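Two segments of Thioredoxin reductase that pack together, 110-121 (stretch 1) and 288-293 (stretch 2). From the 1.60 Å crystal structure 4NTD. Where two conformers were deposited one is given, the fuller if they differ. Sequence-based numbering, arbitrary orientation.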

# COMPACT_ATOMS: atom_id res chain seq x y z
N GLU A 110 16.91 -20.96 6.30
CA GLU A 110 17.57 -21.17 7.59
C GLU A 110 18.37 -19.94 7.99
O GLU A 110 19.11 -19.38 7.19
CB GLU A 110 18.51 -22.39 7.50
CG GLU A 110 19.20 -22.74 8.82
CD GLU A 110 19.96 -24.05 8.75
OE1 GLU A 110 20.30 -24.59 9.83
OE2 GLU A 110 20.22 -24.55 7.64
N ARG A 111 18.23 -19.54 9.26
CA ARG A 111 18.90 -18.35 9.77
C ARG A 111 20.29 -18.67 10.32
O ARG A 111 20.48 -19.70 10.97
CB ARG A 111 18.05 -17.71 10.87
CG ARG A 111 18.60 -16.38 11.38
CD ARG A 111 17.49 -15.49 11.89
NE ARG A 111 16.82 -16.01 13.08
CZ ARG A 111 17.04 -15.61 14.34
NH1 ARG A 111 16.35 -16.17 15.33
NH2 ARG A 111 17.94 -14.67 14.62
N GLU A 112 21.24 -17.78 10.04
CA GLU A 112 22.61 -17.90 10.54
C GLU A 112 23.04 -16.57 11.19
O GLU A 112 22.35 -15.56 11.06
CB GLU A 112 23.59 -18.26 9.41
CG GLU A 112 23.00 -19.06 8.24
CD GLU A 112 22.89 -20.54 8.53
OE1 GLU A 112 23.38 -20.99 9.59
OE2 GLU A 112 22.32 -21.27 7.68
N GLY A 113 24.18 -16.59 11.88
CA GLY A 113 24.75 -15.37 12.47
C GLY A 113 23.99 -14.79 13.66
O GLY A 113 22.96 -15.33 14.08
N GLU A 114 24.50 -13.68 14.18
CA GLU A 114 23.90 -13.01 15.34
C GLU A 114 22.62 -12.24 14.98
O GLU A 114 22.35 -12.01 13.80
CB GLU A 114 24.91 -12.04 15.99
CG GLU A 114 26.04 -12.73 16.74
CD GLU A 114 26.76 -11.79 17.70
OE1 GLU A 114 26.88 -10.58 17.39
OE2 GLU A 114 27.22 -12.27 18.76
N ASP A 115 21.86 -11.86 16.00
CA ASP A 115 20.65 -11.05 15.82
C ASP A 115 20.94 -9.68 15.20
O ASP A 115 20.09 -9.12 14.51
CB ASP A 115 19.92 -10.85 17.17
CG ASP A 115 19.15 -12.08 17.62
OD1 ASP A 115 19.32 -13.16 17.02
OD2 ASP A 115 18.36 -11.95 18.58
N ASP A 116 22.14 -9.16 15.45
CA ASP A 116 22.55 -7.84 14.95
C ASP A 116 23.24 -7.88 13.57
O ASP A 116 23.54 -6.83 13.00
CB ASP A 116 23.47 -7.15 15.96
CG ASP A 116 24.86 -7.78 16.03
OD1 ASP A 116 24.99 -8.98 15.73
OD2 ASP A 116 25.82 -7.06 16.39
N ALA A 117 23.50 -9.09 13.07
CA ALA A 117 24.03 -9.26 11.72
C ALA A 117 23.45 -10.54 11.10
O ALA A 117 24.19 -11.50 10.86
CB ALA A 117 25.55 -9.31 11.73
N PRO A 118 22.13 -10.55 10.85
CA PRO A 118 21.49 -11.76 10.32
C PRO A 118 22.01 -12.17 8.94
O PRO A 118 22.44 -11.33 8.16
CB PRO A 118 20.01 -11.37 10.21
CG PRO A 118 19.83 -10.11 10.97
CD PRO A 118 21.17 -9.45 11.07
N ARG A 119 21.97 -13.47 8.69
CA ARG A 119 22.24 -14.04 7.37
C ARG A 119 21.31 -15.24 7.22
O ARG A 119 20.88 -15.83 8.21
CB ARG A 119 23.71 -14.45 7.25
CG ARG A 119 24.06 -15.26 6.01
CD ARG A 119 25.54 -15.17 5.67
NE ARG A 119 25.93 -13.81 5.33
CZ ARG A 119 25.87 -13.26 4.11
NH1 ARG A 119 25.44 -13.96 3.05
NH2 ARG A 119 26.25 -12.00 3.94
N PHE A 120 20.98 -15.59 5.97
CA PHE A 120 20.07 -16.70 5.70
C PHE A 120 20.55 -17.56 4.54
O PHE A 120 21.18 -17.07 3.61
CB PHE A 120 18.67 -16.17 5.37
CG PHE A 120 18.10 -15.27 6.43
CD1 PHE A 120 17.29 -15.79 7.43
CD2 PHE A 120 18.39 -13.92 6.44
CE1 PHE A 120 16.77 -14.97 8.41
CE2 PHE A 120 17.88 -13.09 7.43
CZ PHE A 120 17.07 -13.62 8.41
N THR A 121 20.25 -18.86 4.62
CA THR A 121 20.42 -19.76 3.50
C THR A 121 19.04 -20.09 2.95
O THR A 121 18.18 -20.60 3.68
CB THR A 121 21.14 -21.06 3.90
OG1 THR A 121 22.42 -20.75 4.45
CG2 THR A 121 21.32 -21.98 2.70
N SER A 288 8.85 -11.02 13.76
CA SER A 288 9.56 -11.14 15.04
C SER A 288 10.99 -11.68 14.89
O SER A 288 11.77 -11.64 15.84
CB SER A 288 8.78 -12.04 16.00
OG SER A 288 8.75 -13.38 15.56
N VAL A 289 11.32 -12.20 13.71
CA VAL A 289 12.67 -12.70 13.43
C VAL A 289 13.47 -11.60 12.74
O VAL A 289 13.07 -11.12 11.68
CB VAL A 289 12.63 -13.96 12.54
CG1 VAL A 289 14.04 -14.40 12.16
CG2 VAL A 289 11.90 -15.09 13.26
N PRO A 290 14.61 -11.19 13.34
CA PRO A 290 15.39 -10.13 12.71
C PRO A 290 15.81 -10.46 11.28
O PRO A 290 16.24 -11.58 11.00
CB PRO A 290 16.62 -10.00 13.62
CG PRO A 290 16.17 -10.52 14.94
CD PRO A 290 15.17 -11.60 14.64
N GLY A 291 15.64 -9.50 10.38
CA GLY A 291 16.04 -9.65 8.98
C GLY A 291 15.01 -10.26 8.06
O GLY A 291 15.27 -10.44 6.87
N VAL A 292 13.83 -10.59 8.60
CA VAL A 292 12.78 -11.27 7.83
C VAL A 292 11.52 -10.40 7.74
O VAL A 292 10.87 -10.14 8.75
CB VAL A 292 12.42 -12.63 8.46
CG1 VAL A 292 11.31 -13.32 7.68
CG2 VAL A 292 13.66 -13.52 8.54
N TRP A 293 11.21 -9.97 6.52
CA TRP A 293 9.99 -9.20 6.24
C TRP A 293 8.96 -10.10 5.56
O TRP A 293 9.31 -11.08 4.90
CB TRP A 293 10.31 -8.00 5.33
CG TRP A 293 10.65 -6.73 6.07
CD1 TRP A 293 9.83 -5.67 6.29
CD2 TRP A 293 11.91 -6.40 6.68
NE1 TRP A 293 10.49 -4.70 7.00
CE2 TRP A 293 11.77 -5.11 7.25
CE3 TRP A 293 13.14 -7.05 6.79
CZ2 TRP A 293 12.81 -4.47 7.93
CZ3 TRP A 293 14.18 -6.41 7.47
CH2 TRP A 293 14.00 -5.14 8.03
O HOH W 1 18.12 -12.67 12.83

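The contact is a small, largely apolar one in which a β-hairpin packs against a tight turn, with no direct hydrogen bond between the stretches and one water as a polar link; it buries 291 Å². In stretch 1, backbone hydrogen bonds pair Glu-110 with Thr-121 and Glu-112 with Arg-119, which leaves Arg-111 across from Phe-120; both side chains, and that of Pro-118, point toward stretch 2. There, a type II turn from Val-289 to Val-292, closed by Val-292 N to Val-289 O (3.2 Å), presents Pro-290, which loses the most surface to the contact; its phi of -57° is one the proline ring favours and fits the turn's second position. The Pro-118 and Pro-290 rings meet at 4.2 Å (CG to CB). Phe-120 is buried and reaches Val-292 with CZ 3.4 Å from CG2, while Pro-290 O lies at its ring edge, 3.4 Å from CZ. Gly-291 suits this place twice over: its backbone angles call for glycine, and an ideal CB would sit only 3.0 Å from Phe-120 CE2 and 3.1 Å from Pro-118 CB. Arg-111 lays one face of its guanidinium over Val-289 and Pro-290, with NE 3.3 Å from Val-289 CG1. Its NH2 forms a salt bridge to Asp-115 OD1 (3.2 Å) and donates to water 1 (2.7 Å to the water O), which in turn donates to Pro-290 O (2.8 Å from the water O).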